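Local coordinates for triacylglycerol lipase (Yarrowia lipolytica, PDB 3O0D), which probably hydrolyses the ester bonds of triacylglycerols, as an extracellular, glycosylated lipase of the alpha/beta-hydrolase fold, at residues Phe17-Lys20 and Tyr21-Ala25; His76-Lys79 and Gln80-Val84. One frame throughout, in Å; residues are numbered along the deposited sequence.

Contact 1 (Phe17-Lys20 and Tyr21-Ala25)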
loop_
_atom_site.group_PDB
_atom_site.type_symbol
_atom_site.label_atom_id
_atom_site.label_comp_id
_atom_site.label_asym_id
_atom_site.label_seq_id
_atom_site.Cartn_x
_atom_site.Cartn_y
_atom_site.Cartn_z
ATOM N N PHE A 17 6.418 5.104 -13.069
ATOM C CA PHE A 17 5.132 4.651 -12.614
ATOM C C PHE A 17 5.186 4.416 -11.086
ATOM O O PHE A 17 4.327 4.938 -10.331
ATOM C CB PHE A 17 4.849 3.365 -13.348
ATOM C CG PHE A 17 3.734 2.515 -12.731
ATOM C CD1 PHE A 17 2.375 2.786 -12.961
ATOM C CD2 PHE A 17 4.124 1.373 -12.070
ATOM C CE1 PHE A 17 1.406 1.813 -12.425
ATOM C CE2 PHE A 17 3.207 0.488 -11.517
ATOM C CZ PHE A 17 1.857 0.736 -11.705
ATOM N N PHE A 18 6.231 3.759 -10.612
ATOM C CA PHE A 18 6.327 3.587 -9.161
ATOM C C PHE A 18 6.479 4.928 -8.453
ATOM O O PHE A 18 5.879 5.163 -7.451
ATOM C CB PHE A 18 7.477 2.658 -8.809
ATOM C CG PHE A 18 7.304 1.249 -9.336
ATOM C CD1 PHE A 18 6.134 0.546 -9.129
ATOM C CD2 PHE A 18 8.307 0.612 -10.011
ATOM C CE1 PHE A 18 5.999 -0.718 -9.580
ATOM C CE2 PHE A 18 8.155 -0.670 -10.468
ATOM C CZ PHE A 18 7.010 -1.321 -10.277
ATOM N N GLU A 19 7.319 5.786 -8.997
ATOM C CA GLU A 19 7.525 7.126 -8.396
ATOM C C GLU A 19 6.259 7.887 -8.300
ATOM O O GLU A 19 5.991 8.566 -7.305
ATOM C CB GLU A 19 8.603 7.854 -9.207
ATOM C CG GLU A 19 8.878 9.285 -8.727
ATOM C CD GLU A 19 9.967 9.954 -9.622
ATOM O OE1 GLU A 19 9.689 10.172 -10.820
ATOM O OE2 GLU A 19 11.062 10.183 -9.063
ATOM N N LYS A 20 5.438 7.782 -9.351
ATOM C CA LYS A 20 4.125 8.409 -9.308
ATOM C C LYS A 20 3.274 8.051 -8.066
ATOM O O LYS A 20 2.757 9.019 -7.390
ATOM C CB LYS A 20 3.333 8.078 -10.604
ATOM C CG LYS A 20 1.876 8.534 -10.470
ATOM C CD LYS A 20 1.178 8.155 -11.826
ATOM C CE LYS A 20 -0.327 8.316 -11.661
ATOM N NZ LYS A 20 -1.040 8.001 -12.957
ATOM N N TYR A 21 3.222 6.753 -7.782
ATOM C CA TYR A 21 2.371 6.272 -6.635
ATOM C C TYR A 21 3.117 6.684 -5.340
ATOM O O TYR A 21 2.473 7.112 -4.313
ATOM C CB TYR A 21 1.936 4.781 -6.715
ATOM C CG TYR A 21 0.961 4.705 -7.862
ATOM C CD1 TYR A 21 -0.372 5.122 -7.690
ATOM C CD2 TYR A 21 1.407 4.357 -9.122
ATOM C CE1 TYR A 21 -1.230 5.176 -8.716
ATOM C CE2 TYR A 21 0.498 4.419 -10.193
ATOM C CZ TYR A 21 -0.788 4.840 -9.959
ATOM O OH TYR A 21 -1.674 4.904 -11.002
ATOM N N ALA A 22 4.433 6.696 -5.357
ATOM C CA ALA A 22 5.055 7.203 -4.154
ATOM C C ALA A 22 4.677 8.640 -3.857
ATOM O O ALA A 22 4.522 9.038 -2.702
ATOM C CB ALA A 22 6.653 7.073 -4.243
ATOM N N ARG A 23 4.600 9.465 -4.888
ATOM C CA ARG A 23 4.199 10.817 -4.687
ATOM C C ARG A 23 2.738 10.940 -4.199
ATOM O O ARG A 23 2.477 11.686 -3.354
ATOM C CB ARG A 23 4.332 11.682 -5.936
ATOM C CG ARG A 23 5.706 11.803 -6.549
ATOM C CD ARG A 23 5.671 12.906 -7.593
ATOM N NE ARG A 23 6.815 12.935 -8.463
ATOM C CZ ARG A 23 7.976 13.463 -8.163
ATOM N NH1 ARG A 23 8.193 14.040 -7.014
ATOM N NH2 ARG A 23 8.917 13.425 -9.058
ATOM N N LEU A 24 1.831 10.203 -4.790
ATOM C CA LEU A 24 0.435 10.274 -4.383
ATOM C C LEU A 24 0.332 9.856 -2.894
ATOM O O LEU A 24 -0.484 10.464 -2.144
ATOM C CB LEU A 24 -0.457 9.360 -5.218
ATOM C CG LEU A 24 -0.639 10.035 -6.596
ATOM C CD1 LEU A 24 -1.210 8.911 -7.565
ATOM C CD2 LEU A 24 -1.533 11.350 -6.694
ATOM N N ALA A 25 1.031 8.788 -2.553
ATOM C CA ALA A 25 1.038 8.365 -1.088
ATOM C C ALA A 25 1.552 9.430 -0.209
ATOM O O ALA A 25 1.001 9.634 0.918
ATOM C CB ALA A 25 1.895 7.142 -0.940
#

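Contact 2 (His76-Lys79 and Gln80-Val84)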
loop_
_atom_site.group_PDB
_atom_site.type_symbol
_atom_site.label_atom_id
_atom_site.label_comp_id
_atom_site.label_asym_id
_atom_site.label_seq_id
_atom_site.Cartn_x
_atom_site.Cartn_y
_atom_site.Cartn_z
ATOM N N HIS A 76 -8.119 13.480 -14.351
ATOM C CA HIS A 76 -8.712 13.560 -15.695
ATOM C C HIS A 76 -7.632 13.447 -16.738
ATOM O O HIS A 76 -7.976 13.265 -17.940
ATOM C CB HIS A 76 -9.394 14.921 -15.801
ATOM C CG HIS A 76 -10.552 15.075 -14.863
ATOM N ND1 HIS A 76 -11.705 14.323 -14.989
ATOM C CD2 HIS A 76 -10.709 15.821 -13.750
ATOM C CE1 HIS A 76 -12.541 14.621 -13.998
ATOM N NE2 HIS A 76 -11.969 15.551 -13.250
ATOM N N ALA A 77 -6.350 13.608 -16.380
ATOM C CA ALA A 77 -5.284 13.418 -17.431
ATOM C C ALA A 77 -5.011 11.959 -17.588
ATOM O O ALA A 77 -4.844 11.447 -18.707
ATOM C CB ALA A 77 -4.013 14.166 -17.083
ATOM N N SER A 78 -4.927 11.217 -16.508
ATOM C CA SER A 78 -4.634 9.790 -16.615
ATOM C C SER A 78 -5.916 8.937 -16.658
ATOM O O SER A 78 -5.788 7.703 -16.902
ATOM C CB SER A 78 -3.725 9.328 -15.423
ATOM O OG SER A 78 -4.521 9.437 -14.240
ATOM N N LYS A 79 -7.063 9.586 -16.495
ATOM C CA LYS A 79 -8.387 8.866 -16.398
ATOM C C LYS A 79 -8.410 7.820 -15.304
ATOM O O LYS A 79 -8.637 6.603 -15.518
ATOM C CB LYS A 79 -8.697 8.183 -17.772
ATOM C CG LYS A 79 -9.167 9.189 -18.875
ATOM C CD LYS A 79 -8.063 10.101 -19.197
ATOM C CE LYS A 79 -8.294 11.155 -20.387
ATOM N NZ LYS A 79 -6.958 11.723 -20.820
ATOM N N GLN A 80 -8.088 8.280 -14.078
ATOM C CA GLN A 80 -8.019 7.389 -12.937
ATOM C C GLN A 80 -8.733 8.104 -11.768
ATOM O O GLN A 80 -8.838 9.333 -11.731
ATOM C CB GLN A 80 -6.573 7.125 -12.474
ATOM C CG GLN A 80 -5.844 6.247 -13.554
ATOM C CD GLN A 80 -4.393 6.098 -13.193
ATOM O OE1 GLN A 80 -3.668 7.079 -13.096
ATOM N NE2 GLN A 80 -3.991 4.881 -12.842
ATOM N N ILE A 81 -9.171 7.243 -10.860
ATOM C CA ILE A 81 -9.704 7.705 -9.538
ATOM C C ILE A 81 -8.653 7.182 -8.538
ATOM O O ILE A 81 -8.305 5.995 -8.533
ATOM C CB ILE A 81 -11.048 6.988 -9.263
ATOM C CG1 ILE A 81 -12.081 7.499 -10.284
ATOM C CG2 ILE A 81 -11.500 7.366 -7.774
ATOM C CD1 ILE A 81 -13.417 6.572 -10.379
ATOM N N TYR A 82 -8.205 8.094 -7.678
ATOM C CA TYR A 82 -7.177 7.704 -6.666
ATOM C C TYR A 82 -7.797 7.642 -5.264
ATOM O O TYR A 82 -8.464 8.580 -4.929
ATOM C CB TYR A 82 -6.148 8.794 -6.589
ATOM C CG TYR A 82 -5.345 9.027 -7.841
ATOM C CD1 TYR A 82 -4.966 7.966 -8.631
ATOM C CD2 TYR A 82 -4.933 10.291 -8.130
ATOM C CE1 TYR A 82 -4.190 8.215 -9.821
ATOM C CE2 TYR A 82 -4.167 10.573 -9.355
ATOM C CZ TYR A 82 -3.812 9.479 -10.109
ATOM O OH TYR A 82 -3.088 9.658 -11.270
ATOM N N LEU A 83 -7.597 6.528 -4.572
ATOM C CA LEU A 83 -7.890 6.500 -3.139
ATOM C C LEU A 83 -6.485 6.327 -2.447
ATOM O O LEU A 83 -5.787 5.398 -2.734
ATOM C CB LEU A 83 -8.737 5.278 -2.835
ATOM C CG LEU A 83 -8.964 5.111 -1.294
ATOM C CD1 LEU A 83 -9.589 6.355 -0.681
ATOM C CD2 LEU A 83 -9.893 3.892 -1.127
ATOM N N VAL A 84 -6.182 7.287 -1.546
ATOM C CA VAL A 84 -4.846 7.281 -0.944
ATOM C C VAL A 84 -5.100 7.277 0.560
ATOM O O VAL A 84 -5.939 8.035 1.049
ATOM C CB VAL A 84 -4.155 8.559 -1.282
ATOM C CG1 VAL A 84 -2.800 8.723 -0.465
ATOM C CG2 VAL A 84 -3.802 8.587 -2.846
#

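Contact 1 (Phe17-Lys20 and Tyr21-Ala25)
The aromatic contact joins F17 and Y21 as an offset edge-to-face pair: the CD2-CE2 edge of Y21 comes over the rim of one F17 face, CE2 lying 3.5 Å from F17 CE1. The ring planes stand at 70°. F17 has CG anti to the backbone N (chi1 163°), beside the carbonyl carbon, which turns the ring toward Y21. K20 runs beside the tyrosine in the same direction, fully extended, its CE 3.7 Å from Y21 OH; both polar ends are hydrogen-bonded to Q80. A leucine in place of Y21 would probably leave the F17 face without its aromatic edge and Q80 NE2 without the hydroxyl. Of the charged groups, E19 and R23 lie side by side one turn apart, joined by a long salt bridge (OE1 to NH2, 3.8 Å), while R23 NH1 is bound to Q46. Backbone bonds set this spacing: R23 N to E19 O is 2.9 Å, whereas Y21 N to F17 O is weak at 3.3 Å. These i to i+4 bonds mark an alpha-helix, 12-27. Buried Y21, A22 and L24 against partly exposed E19, K20 and R23 make it amphipathic, with Y21 packed on strands 155-161 and 183-187 of the alpha/beta-hydrolase sheet.

Contact 2 (His76-Lys79 and Gln80-Val84)
S78 OG sits between its own backbone N and carbonyl carbon (chi1 67°), and the Q80 chain, with CG anti to the carbonyl carbon (chi1 -70°) and extended beyond it, brings its amide alongside that hydroxyl. The setting is a beta-hairpin turn between antiparallel strands 68-75 and 80-87 with a G1 beta bulge, in which K79 and Q80 both face D75; the positive phi of K79 fits its place in the bulge. The bond that follows from the two torsions is S78 OG to Q80 OE1, 2.8 Å, with the hydroxyl as donor and tilted 15° from the amide carbonyl plane. Because K20 NZ also donates to OE1, that oxygen receives two hydrogen bonds; Y21 OH and Q155 OE1 pair with NE2, so both ends of the buried amide are satisfied, which should hold it against flipping. Y82, two residues further along the strand, brings its OH to 3.3 Å from S78 OG, though the established hydrogen bond of this phenol is to D75 OD2. D75, just before the turn, also accepts a hydrogen bond from S78 N through OD1. On the exposed side, K79 bends at chi2 and folds back over the turn, where its NZ donates to A77 O at 3.0 Å, approaching from well above the carbonyl plane.

Overall arrangement
From the N terminus, the chain passes through strand 3-8 into helix 12-27, where contact 1 spans adjoining turns and closes no long loop. After strands 53-60 and 68-75 it reaches contact 2, which closes the tight turn into strand 80-87. The two are therefore in series, neither enclosing nor crossing the other, yet their centres lie about 12 Å apart and they touch directly. K20 NZ to Q80 OE1 (2.8 Å) and Y21 OH to Q80 NE2 (3.0 Å) are the polar links, and L24 O packs against V84 CG1 at 3.3 Å. Together they fasten the N-terminal helix to the first half of strand 80-87, beside strand 155-161 in the mixed sheet.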